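Local atomic coordinates of ORF 37 (Human herpesvirus 8 type M, PDB entry 3FHD), a protein that helps process non-linear or branched viral DNA intermediates into linear genomes for packaging, acting as an endonuclease and exonuclease on double- and single-stranded DNA. Residues W172-Q177 with Q477-F481; K181-S185 with F481-A486; L242-V248 with N261-I267; V406-I410 with S421-Y425. All coordinates share one frame; numbering follows the deposited sequence.

Overall arrangement
The four contacts form two pairs. Contacts 1 and 2 share Phe481 and follow one another along helix 468-489, their centres about 9 Å apart. Helix 170-175 and the loop after it supply their other halves. Contacts 3 and 4 are also centred about 9 Å apart and meet in the mixed sheet, where strands 262-269 and 423-432 are neighbours. The pairs are well separated, with centres 22 to 29 Å apart. Along the chain, contacts 3 and 4 come in series, and both are nested within the long loops closed by contacts 1 and 2. The magnesium site, held in contact 3, is thus built from chain lying between the two halves of contacts 1 and 2.

Contact 1 of 4, residues W172-Q177 with Q477-F481; sequences WAVKQQ and QAANF
Phe481 carries its ring anti to the backbone N (chi1 171°), which sends it from helix 468-489 across to Trp172 and Gln177. Gln177 has CG anti to its carbonyl carbon and runs extended beyond it, which lays its chain along the phenyl face. Its CG sits over the ring centre, 3.8 Å from the centroid of Phe481, in a CH-pi contact. The amide continues over the same ring with its plane only 9° from the ring plane. Gln177 NE2 donates to Ala173 O at 2.8 Å, which fixes the amide rotation. A water links Gln177 NE2 to Gln477 O and bridges the two segments. At the other end, Phe481 turns an edge to the face of Trp172 in an offset edge-to-face pair. Trp172 CH2 lies 3.4 Å from Phe481 CE2, and the planes stand at 74°. Trp172 NE1 bonds to Asn178 O. Beside the rings the helices come close. Val174 CG2 meets Ala478 CB at 3.9 Å, and Ala173 CB packs on Phe481 CD2 at 4.0 Å. The small alanines let the backbones approach, with the CA atoms of Val174 and Ala478 5.1 Å apart. This is close helix-helix packing between the C-terminal end of helix 170-175 and helix 468-489, away from the magnesium site.

Contact 2 of 4, residues K181-S185 with F481-A486; sequences KKIFS and FWSRSA
Ile183 reaches from the loop toward helix 468-489 with its two branches dividing the work. From CB, the CG2 branch turns to Trp482 and lies 3.7 Å from both Trp482 NE1 and Trp482 CD1. The other branch runs through CG1, which is anti to the carbonyl carbon (chi1 -67°), and extends to CD1. That methyl meets Phe481 CE2 at 3.6 Å and Ser485 OG at 3.8 Å. The isoleucine runs alongside Phe481, head to tail, but lies roughly perpendicular to Trp482. Its CG2 also covers the centre of one face of the neighbouring Phe184 ring. Phe184 in turn points an edge at the face of Trp482. The planes of this offset edge-to-face pair are 61° apart, and Phe184 CZ is 3.7 Å from Trp482 CZ2. Phe184 CE2 reaches the helix backbone, 3.6 Å from Ala486 N, while CZ touches the Ala486 methyl. Trp482 NE1 is satisfied by Gly163 O. Ser485 OG donates to Phe481 O at 2.9 Å, from above the carbonyl plane. This bond ties the side chain back to its own helix; Ser485 N reaches the same oxygen from the other face. Phe490 adds a second edge-to-face partner for Phe184, and Ile165 of strand 165-166 touches both Ile183 and Trp482. The arrangement is a small hydrophobic cluster in which two successive loop residues pack along about one and a half turns of a helix, joining the loop after helix 170-175 to helix 468-489.

Contact 3 of 4, residues L242-V248 with N261-I267; sequences LDFAANV and NCKVYEI. With MG (magnesium ion), chain E.
Residues 244-246 pair antiparallel with 263-265, and Phe244 with Tyr265 and Ala246 with Lys263 are hydrogen-bonded pairs around the non-hydrogen-bonded pair Ala245 with Val264. Ala246 N donates to Lys263 O at 2.9 Å, while the bond from Phe244 N to Tyr265 O is weak. Next to it, a water accepts from Asp243 N and lies within bonding distance of Tyr265 O, to which it may donate. Asp243 then directs its carboxylate at the other strand. OD2 binds the magnesium ion at 2.4 Å and, through its anti lone pair, accepts from Ile267 N at 2.7 Å along a nearly straight bond (164°). Glu266 has CG anti to its backbone N (chi1 173°) and bends at chi2, which brings OE2 to the magnesium at 2.4 Å. Ile267 O is the third protein ligand, also at 2.4 Å. This Asp, Glu and following carbonyl form the metal site of the PD-(D/E)XK nuclease fold, with Lys268 as the motif lysine, bonded to Glu266 OE2. The carboxylates of Asp243 and Glu266 are turned 60° apart, and the shared cation probably offsets their repulsion. Glu266 OE1 is held by Gln402 of helix 394-412. Further along, Phe244 sets an edge toward the face of Tyr265, with CD2 of Phe244 3.6 Å from CD2 of Tyr265. Both rings point the same way, and Tyr265 OH bonds to His218. On the Ala245 and Val264 face, Val264 CG1 meets Leu242 CD2 at 4.0 Å.

Contact 4 of 4, residues V406-I410 with S421-Y425; sequences VEEYI and SPKYY
The CD1 methyl of Ile410 presses on CG of the Pro422 ring at the tight end of this contact. The two carbons are 3.5 Å apart, closer than usual. With chi1 at -71° the CG1 branch of Ile410 leaves on the side of the backbone N, and its extended course carries the methyl to the proline. Val406 CG1 approaches the same Pro422 CG more loosely, at 4.3 Å. Val406 and Tyr424 run alongside each other, head to tail, with Val406 CG1 3.9 Å from Tyr424 OH. The other side of the contact is polar: partly exposed Glu407 reaches the buried Tyr424. Glu407 extends beyond CG, which takes its carboxylate across to the tyrosine. Tyr424 OH donates to Glu407 OE2 at 2.7 Å, approaching the carboxylate from over its face, 37° off the plane. OE2 lies at the edge of the phenol, near the ring plane, and the carboxylate and ring planes stand 56° apart. The other oxygen, Glu407 OE1, forms a salt bridge with Lys471 of helix 468-489. The carboxylate is thus gripped at both oxygens, which should favour its charged form. The packing is looser between Glu407 and the proline, where OE2 of Glu407 is 4.2 Å from CD of Pro422. Tyr424 also packs on Ser403 and Val399, about one and two turns earlier in helix 394-412. The helix thereby lies against the start of strand 423-432, which pairs with strand 262-269 on one side and with strand 455-464 on the other.

Contact 1 of 4, residues W172-Q177 with Q477-F481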
# COMPACT_ATOMS: atom_id res chain seq x y z
N TRP A 172 -7.23 -8.54 6.93
CA TRP A 172 -8.43 -9.36 6.63
C TRP A 172 -7.99 -10.81 6.28
O TRP A 172 -8.58 -11.79 6.81
CB TRP A 172 -9.26 -8.69 5.52
CG TRP A 172 -10.24 -9.61 4.88
CD1 TRP A 172 -11.51 -9.91 5.32
CD2 TRP A 172 -10.02 -10.39 3.71
NE1 TRP A 172 -12.09 -10.86 4.49
CE2 TRP A 172 -11.19 -11.15 3.49
CE3 TRP A 172 -8.92 -10.53 2.83
CZ2 TRP A 172 -11.31 -12.02 2.41
CZ3 TRP A 172 -9.05 -11.38 1.74
CH2 TRP A 172 -10.24 -12.14 1.56
N ALA A 173 -6.95 -10.95 5.45
CA ALA A 173 -6.48 -12.28 4.97
C ALA A 173 -5.90 -13.12 6.12
O ALA A 173 -5.92 -14.36 6.08
CB ALA A 173 -5.46 -12.14 3.81
N VAL A 174 -5.38 -12.46 7.15
CA VAL A 174 -4.83 -13.19 8.30
C VAL A 174 -5.89 -13.42 9.40
O VAL A 174 -6.03 -14.53 9.93
CB VAL A 174 -3.59 -12.47 8.90
CG1 VAL A 174 -3.21 -13.13 10.25
CG2 VAL A 174 -2.41 -12.54 7.94
N LYS A 175 -6.62 -12.37 9.76
CA LYS A 175 -7.39 -12.37 11.01
C LYS A 175 -8.88 -12.55 10.79
O LYS A 175 -9.62 -12.77 11.74
CB LYS A 175 -7.17 -11.07 11.80
CG LYS A 175 -5.79 -10.92 12.49
CD LYS A 175 -5.36 -12.20 13.22
CE LYS A 175 -4.67 -11.93 14.54
NZ LYS A 175 -3.59 -12.95 14.80
N GLN A 176 -9.33 -12.39 9.55
CA GLN A 176 -10.76 -12.31 9.34
C GLN A 176 -11.27 -13.38 8.37
O GLN A 176 -12.06 -14.25 8.77
CB GLN A 176 -11.18 -10.88 8.93
CG GLN A 176 -11.01 -9.81 10.01
CD GLN A 176 -11.42 -8.41 9.52
OE1 GLN A 176 -11.20 -8.05 8.38
NE2 GLN A 176 -12.07 -7.65 10.40
N GLN A 177 -10.82 -13.30 7.10
CA GLN A 177 -11.14 -14.34 6.09
C GLN A 177 -12.65 -14.49 5.81
O GLN A 177 -13.13 -15.54 5.35
CB GLN A 177 -10.47 -15.67 6.49
CG GLN A 177 -8.96 -15.51 6.82
CD GLN A 177 -8.22 -16.82 7.06
OE1 GLN A 177 -8.84 -17.88 7.19
NE2 GLN A 177 -6.89 -16.76 7.14
N GLN A 477 0.24 -17.80 7.21
CA GLN A 477 -1.23 -17.91 7.38
C GLN A 477 -1.97 -17.31 6.19
O GLN A 477 -2.94 -17.90 5.65
CB GLN A 477 -1.63 -17.23 8.69
CG GLN A 477 -0.90 -17.90 9.89
CD GLN A 477 -1.37 -17.41 11.24
OE1 GLN A 477 -2.24 -16.55 11.35
NE2 GLN A 477 -0.81 -18.01 12.30
N ALA A 478 -1.52 -16.14 5.76
CA ALA A 478 -2.13 -15.47 4.61
C ALA A 478 -1.94 -16.28 3.32
O ALA A 478 -2.86 -16.38 2.52
CB ALA A 478 -1.56 -14.03 4.44
N ALA A 479 -0.76 -16.89 3.13
CA ALA A 479 -0.51 -17.69 1.92
C ALA A 479 -1.36 -18.97 1.92
O ALA A 479 -1.83 -19.39 0.85
CB ALA A 479 0.95 -18.05 1.78
N ASN A 480 -1.52 -19.59 3.08
CA ASN A 480 -2.41 -20.75 3.24
C ASN A 480 -3.86 -20.38 2.87
O ASN A 480 -4.51 -21.14 2.16
CB ASN A 480 -2.34 -21.32 4.66
CG ASN A 480 -1.23 -22.36 4.81
OD1 ASN A 480 -0.50 -22.66 3.85
ND2 ASN A 480 -1.13 -22.93 6.00
N PHE A 481 -4.33 -19.22 3.33
CA PHE A 481 -5.68 -18.76 3.02
C PHE A 481 -5.80 -18.47 1.50
O PHE A 481 -6.79 -18.84 0.91
CB PHE A 481 -6.06 -17.54 3.87
CG PHE A 481 -7.37 -16.86 3.47
CD1 PHE A 481 -8.59 -17.55 3.52
CD2 PHE A 481 -7.36 -15.53 3.09
CE1 PHE A 481 -9.81 -16.90 3.14
CE2 PHE A 481 -8.52 -14.87 2.72
CZ PHE A 481 -9.77 -15.56 2.76
O HOH W 1 -5.00 -19.27 6.91

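Contact 2 of 4, residues K181-S185 with F481-A486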
# COMPACT_ATOMS: atom_id res chain seq x y z
N LYS A 181 -14.38 -8.82 2.30
CA LYS A 181 -13.47 -8.55 1.18
C LYS A 181 -13.42 -9.87 0.41
O LYS A 181 -14.03 -10.85 0.84
CB LYS A 181 -12.08 -8.17 1.67
CG LYS A 181 -12.11 -6.90 2.45
CD LYS A 181 -10.79 -6.39 2.94
CE LYS A 181 -11.12 -5.14 3.77
NZ LYS A 181 -9.90 -4.36 4.13
N LYS A 182 -12.77 -9.85 -0.75
CA LYS A 182 -12.60 -11.02 -1.63
C LYS A 182 -11.16 -10.94 -2.15
O LYS A 182 -10.64 -9.84 -2.31
CB LYS A 182 -13.55 -10.94 -2.85
CG LYS A 182 -14.99 -11.24 -2.61
CD LYS A 182 -15.80 -11.03 -3.90
CE LYS A 182 -16.00 -12.36 -4.63
NZ LYS A 182 -17.26 -12.38 -5.52
N ILE A 183 -10.50 -12.08 -2.35
CA ILE A 183 -9.21 -12.11 -3.10
C ILE A 183 -9.57 -12.08 -4.59
O ILE A 183 -9.04 -11.29 -5.33
CB ILE A 183 -8.41 -13.38 -2.79
CG1 ILE A 183 -7.95 -13.36 -1.33
CG2 ILE A 183 -7.18 -13.53 -3.73
CD1 ILE A 183 -7.53 -14.67 -0.78
N PHE A 184 -10.55 -12.91 -4.99
CA PHE A 184 -10.92 -13.09 -6.38
C PHE A 184 -12.31 -12.55 -6.65
O PHE A 184 -13.23 -12.81 -5.87
CB PHE A 184 -10.91 -14.59 -6.73
CG PHE A 184 -9.61 -15.29 -6.44
CD1 PHE A 184 -8.50 -15.08 -7.25
CD2 PHE A 184 -9.49 -16.21 -5.38
CE1 PHE A 184 -7.28 -15.71 -7.00
CE2 PHE A 184 -8.24 -16.84 -5.13
CZ PHE A 184 -7.16 -16.58 -5.96
N SER A 185 -12.48 -11.85 -7.78
CA SER A 185 -13.79 -11.47 -8.36
C SER A 185 -14.07 -12.23 -9.66
O SER A 185 -13.86 -11.69 -10.73
CB SER A 185 -13.82 -9.97 -8.67
OG SER A 185 -13.54 -9.21 -7.50
N PHE A 481 -4.33 -19.22 3.33
CA PHE A 481 -5.68 -18.76 3.02
C PHE A 481 -5.80 -18.47 1.50
O PHE A 481 -6.79 -18.84 0.91
CB PHE A 481 -6.06 -17.54 3.87
CG PHE A 481 -7.37 -16.86 3.47
CD1 PHE A 481 -8.59 -17.55 3.52
CD2 PHE A 481 -7.36 -15.53 3.09
CE1 PHE A 481 -9.81 -16.90 3.14
CE2 PHE A 481 -8.52 -14.87 2.72
CZ PHE A 481 -9.77 -15.56 2.76
N TRP A 482 -4.79 -17.84 0.89
CA TRP A 482 -4.75 -17.69 -0.58
C TRP A 482 -4.91 -19.05 -1.32
O TRP A 482 -5.71 -19.18 -2.26
CB TRP A 482 -3.48 -16.96 -1.05
CG TRP A 482 -3.58 -16.49 -2.48
CD1 TRP A 482 -3.96 -15.24 -2.89
CD2 TRP A 482 -3.37 -17.26 -3.67
NE1 TRP A 482 -3.95 -15.18 -4.28
CE2 TRP A 482 -3.57 -16.39 -4.77
CE3 TRP A 482 -2.99 -18.59 -3.90
CZ2 TRP A 482 -3.46 -16.82 -6.10
CZ3 TRP A 482 -2.84 -19.02 -5.23
CH2 TRP A 482 -3.08 -18.13 -6.31
N SER A 483 -4.17 -20.05 -0.88
CA SER A 483 -4.17 -21.36 -1.52
C SER A 483 -5.52 -22.05 -1.39
O SER A 483 -6.04 -22.61 -2.35
CB SER A 483 -3.07 -22.22 -0.91
OG SER A 483 -1.85 -21.55 -1.15
N ARG A 484 -6.10 -22.00 -0.19
CA ARG A 484 -7.46 -22.54 0.01
C ARG A 484 -8.51 -21.85 -0.88
O ARG A 484 -9.35 -22.53 -1.48
CB ARG A 484 -7.89 -22.41 1.47
CG ARG A 484 -7.20 -23.35 2.42
CD ARG A 484 -7.95 -23.43 3.76
NE ARG A 484 -8.16 -22.14 4.44
CZ ARG A 484 -7.23 -21.46 5.10
NH1 ARG A 484 -5.97 -21.91 5.17
NH2 ARG A 484 -7.55 -20.32 5.70
N SER A 485 -8.44 -20.52 -0.93
CA SER A 485 -9.35 -19.71 -1.71
C SER A 485 -9.18 -19.97 -3.22
O SER A 485 -10.20 -20.04 -3.91
CB SER A 485 -9.16 -18.22 -1.40
OG SER A 485 -9.35 -17.96 -0.02
N ALA A 486 -7.93 -20.10 -3.70
CA ALA A 486 -7.65 -20.49 -5.10
C ALA A 486 -8.20 -21.89 -5.46
O ALA A 486 -8.77 -22.05 -6.52
CB ALA A 486 -6.15 -20.39 -5.45

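Contact 3 of 4, residues L242-V248 with N261-I267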
# COMPACT_ATOMS: atom_id res chain seq x y z
N LEU A 242 2.95 1.77 -2.52
CA LEU A 242 3.39 2.58 -1.42
C LEU A 242 2.89 4.01 -1.58
O LEU A 242 2.69 4.46 -2.70
CB LEU A 242 4.91 2.59 -1.35
CG LEU A 242 5.67 1.24 -1.26
CD1 LEU A 242 7.17 1.47 -1.29
CD2 LEU A 242 5.29 0.44 -0.00
N ASP A 243 2.71 4.71 -0.47
CA ASP A 243 2.28 6.11 -0.57
C ASP A 243 3.48 7.02 -0.85
O ASP A 243 3.41 7.87 -1.73
CB ASP A 243 1.57 6.57 0.72
CG ASP A 243 0.29 5.80 0.99
OD1 ASP A 243 -0.21 5.11 0.08
OD2 ASP A 243 -0.23 5.90 2.10
N PHE A 244 4.56 6.87 -0.08
CA PHE A 244 5.72 7.77 -0.16
C PHE A 244 6.98 7.09 0.37
O PHE A 244 6.89 6.34 1.33
CB PHE A 244 5.43 9.01 0.72
CG PHE A 244 6.57 9.99 0.79
CD1 PHE A 244 6.77 10.91 -0.23
CD2 PHE A 244 7.45 9.99 1.86
CE1 PHE A 244 7.87 11.84 -0.15
CE2 PHE A 244 8.53 10.89 1.93
CZ PHE A 244 8.72 11.81 0.93
N ALA A 245 8.14 7.39 -0.23
CA ALA A 245 9.42 6.93 0.31
C ALA A 245 10.50 7.97 0.12
O ALA A 245 10.53 8.70 -0.90
CB ALA A 245 9.83 5.61 -0.32
N ALA A 246 11.37 8.06 1.11
CA ALA A 246 12.54 8.93 1.02
C ALA A 246 13.79 8.07 0.82
O ALA A 246 13.86 6.94 1.31
CB ALA A 246 12.63 9.80 2.30
N ASN A 247 14.77 8.59 0.07
CA ASN A 247 15.94 7.78 -0.41
C ASN A 247 15.63 6.65 -1.41
O ASN A 247 16.14 5.53 -1.27
CB ASN A 247 16.76 7.19 0.75
CG ASN A 247 17.40 8.26 1.63
OD1 ASN A 247 18.63 8.35 1.71
ND2 ASN A 247 16.58 9.04 2.33
N VAL A 248 14.75 6.91 -2.37
CA VAL A 248 14.37 5.91 -3.38
C VAL A 248 14.44 6.62 -4.71
O VAL A 248 14.01 7.77 -4.82
CB VAL A 248 12.95 5.31 -3.17
CG1 VAL A 248 12.63 4.22 -4.24
CG2 VAL A 248 12.82 4.70 -1.78
N ASN A 261 18.70 1.72 3.16
CA ASN A 261 18.30 2.59 4.27
C ASN A 261 17.22 3.64 3.90
O ASN A 261 17.19 4.76 4.44
CB ASN A 261 19.53 3.29 4.83
CG ASN A 261 20.51 2.32 5.49
OD1 ASN A 261 20.13 1.54 6.37
ND2 ASN A 261 21.77 2.35 5.05
N CYS A 262 16.33 3.29 2.98
CA CYS A 262 15.23 4.20 2.61
C CYS A 262 14.25 4.31 3.79
O CYS A 262 14.31 3.52 4.73
CB CYS A 262 14.54 3.70 1.35
SG CYS A 262 13.83 2.10 1.52
N LYS A 263 13.38 5.32 3.75
CA LYS A 263 12.36 5.49 4.78
C LYS A 263 11.01 5.38 4.09
O LYS A 263 10.73 6.10 3.15
CB LYS A 263 12.49 6.84 5.48
CG LYS A 263 13.75 6.99 6.37
CD LYS A 263 13.75 8.35 7.09
CE LYS A 263 14.90 8.48 8.11
NZ LYS A 263 14.83 7.39 9.14
N VAL A 264 10.19 4.44 4.54
CA VAL A 264 8.91 4.19 3.84
C VAL A 264 7.74 4.70 4.70
O VAL A 264 7.63 4.33 5.88
CB VAL A 264 8.77 2.69 3.41
CG1 VAL A 264 7.41 2.42 2.76
CG2 VAL A 264 9.95 2.29 2.48
N TYR A 265 6.82 5.49 4.11
CA TYR A 265 5.66 6.02 4.86
C TYR A 265 4.29 5.61 4.29
O TYR A 265 4.06 5.74 3.08
CB TYR A 265 5.69 7.57 4.94
CG TYR A 265 6.91 8.22 5.56
CD1 TYR A 265 6.82 8.91 6.77
CD2 TYR A 265 8.15 8.21 4.90
CE1 TYR A 265 7.95 9.53 7.33
CE2 TYR A 265 9.27 8.84 5.44
CZ TYR A 265 9.16 9.49 6.65
OH TYR A 265 10.27 10.09 7.20
N GLU A 266 3.44 5.06 5.15
CA GLU A 266 2.04 4.84 4.85
C GLU A 266 1.25 6.07 5.38
O GLU A 266 1.31 6.37 6.56
CB GLU A 266 1.56 3.54 5.49
CG GLU A 266 0.07 3.26 5.39
CD GLU A 266 -0.50 3.31 3.96
OE1 GLU A 266 0.11 2.80 2.97
OE2 GLU A 266 -1.62 3.83 3.84
N ILE A 267 0.50 6.74 4.51
CA ILE A 267 -0.17 8.01 4.87
C ILE A 267 -1.64 7.75 5.23
O ILE A 267 -2.31 7.02 4.51
CB ILE A 267 -0.03 9.04 3.72
CG1 ILE A 267 1.42 9.53 3.63
CG2 ILE A 267 -1.03 10.24 3.87
CD1 ILE A 267 1.79 10.11 2.31
MG MG E . -2.56 5.63 2.60
O HOH W 2 3.25 3.24 2.00
O HOH W 3 -2.74 3.20 1.15

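Contact 4 of 4, residues V406-I410 with S421-Y425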
# COMPACT_ATOMS: atom_id res chain seq x y z
N VAL A 406 8.93 -4.56 -0.01
CA VAL A 406 10.14 -3.70 -0.15
C VAL A 406 11.45 -4.49 0.04
O VAL A 406 12.43 -4.34 -0.70
CB VAL A 406 10.10 -2.48 0.82
CG1 VAL A 406 11.45 -1.78 0.82
CG2 VAL A 406 9.06 -1.48 0.38
N GLU A 407 11.50 -5.31 1.10
CA GLU A 407 12.70 -6.09 1.40
C GLU A 407 13.00 -7.22 0.41
O GLU A 407 14.17 -7.50 0.13
CB GLU A 407 12.67 -6.56 2.86
CG GLU A 407 12.92 -5.38 3.81
CD GLU A 407 12.38 -5.59 5.22
OE1 GLU A 407 12.14 -6.77 5.60
OE2 GLU A 407 12.19 -4.56 5.93
N GLU A 408 11.94 -7.81 -0.13
CA GLU A 408 12.04 -8.76 -1.26
C GLU A 408 12.69 -8.12 -2.49
O GLU A 408 13.63 -8.69 -3.05
CB GLU A 408 10.63 -9.32 -1.58
CG GLU A 408 10.54 -10.43 -2.69
CD GLU A 408 9.07 -10.86 -2.93
OE1 GLU A 408 8.22 -10.47 -2.12
OE2 GLU A 408 8.74 -11.57 -3.92
N TYR A 409 12.23 -6.94 -2.90
CA TYR A 409 12.79 -6.22 -4.06
C TYR A 409 14.27 -5.82 -3.81
O TYR A 409 15.13 -6.02 -4.66
CB TYR A 409 11.96 -4.97 -4.36
CG TYR A 409 10.69 -5.19 -5.19
CD1 TYR A 409 10.52 -4.52 -6.42
CD2 TYR A 409 9.70 -6.08 -4.80
CE1 TYR A 409 9.34 -4.69 -7.19
CE2 TYR A 409 8.52 -6.29 -5.59
CZ TYR A 409 8.35 -5.59 -6.79
OH TYR A 409 7.20 -5.73 -7.56
N ILE A 410 14.56 -5.27 -2.63
CA ILE A 410 15.96 -4.99 -2.24
C ILE A 410 16.84 -6.25 -2.32
O ILE A 410 18.02 -6.15 -2.66
CB ILE A 410 16.02 -4.39 -0.80
CG1 ILE A 410 15.48 -2.98 -0.80
CG2 ILE A 410 17.50 -4.40 -0.24
CD1 ILE A 410 15.19 -2.43 0.59
N SER A 421 18.71 -1.84 7.28
CA SER A 421 17.43 -2.18 6.70
C SER A 421 16.57 -0.92 6.66
O SER A 421 16.85 0.06 7.34
CB SER A 421 16.73 -3.35 7.42
OG SER A 421 16.54 -3.10 8.82
N PRO A 422 15.58 -0.91 5.78
CA PRO A 422 14.72 0.28 5.72
C PRO A 422 13.95 0.50 7.03
O PRO A 422 13.85 -0.41 7.85
CB PRO A 422 13.77 -0.04 4.56
CG PRO A 422 14.55 -1.07 3.73
CD PRO A 422 15.22 -1.91 4.77
N LYS A 423 13.49 1.73 7.23
CA LYS A 423 12.61 2.08 8.35
C LYS A 423 11.21 2.46 7.84
O LYS A 423 11.09 3.05 6.77
CB LYS A 423 13.23 3.22 9.18
CG LYS A 423 14.62 2.93 9.70
CD LYS A 423 14.61 2.01 10.91
CE LYS A 423 16.02 1.74 11.44
NZ LYS A 423 16.89 0.89 10.51
N TYR A 424 10.19 2.11 8.62
CA TYR A 424 8.75 2.23 8.26
C TYR A 424 8.02 3.14 9.22
O TYR A 424 8.34 3.19 10.43
CB TYR A 424 8.07 0.85 8.18
CG TYR A 424 8.81 -0.05 7.24
CD1 TYR A 424 8.60 0.03 5.85
CD2 TYR A 424 9.82 -0.90 7.73
CE1 TYR A 424 9.36 -0.77 4.98
CE2 TYR A 424 10.57 -1.71 6.87
CZ TYR A 424 10.35 -1.63 5.51
OH TYR A 424 11.10 -2.44 4.68
N TYR A 425 7.05 3.88 8.69
CA TYR A 425 6.30 4.87 9.48
C TYR A 425 4.86 4.95 9.01
O TYR A 425 4.54 4.69 7.83
CB TYR A 425 6.90 6.27 9.32
CG TYR A 425 8.39 6.35 9.62
CD1 TYR A 425 8.86 6.61 10.91
CD2 TYR A 425 9.32 6.17 8.60
CE1 TYR A 425 10.25 6.68 11.18
CE2 TYR A 425 10.67 6.23 8.84
CZ TYR A 425 11.14 6.49 10.12
OH TYR A 425 12.51 6.54 10.30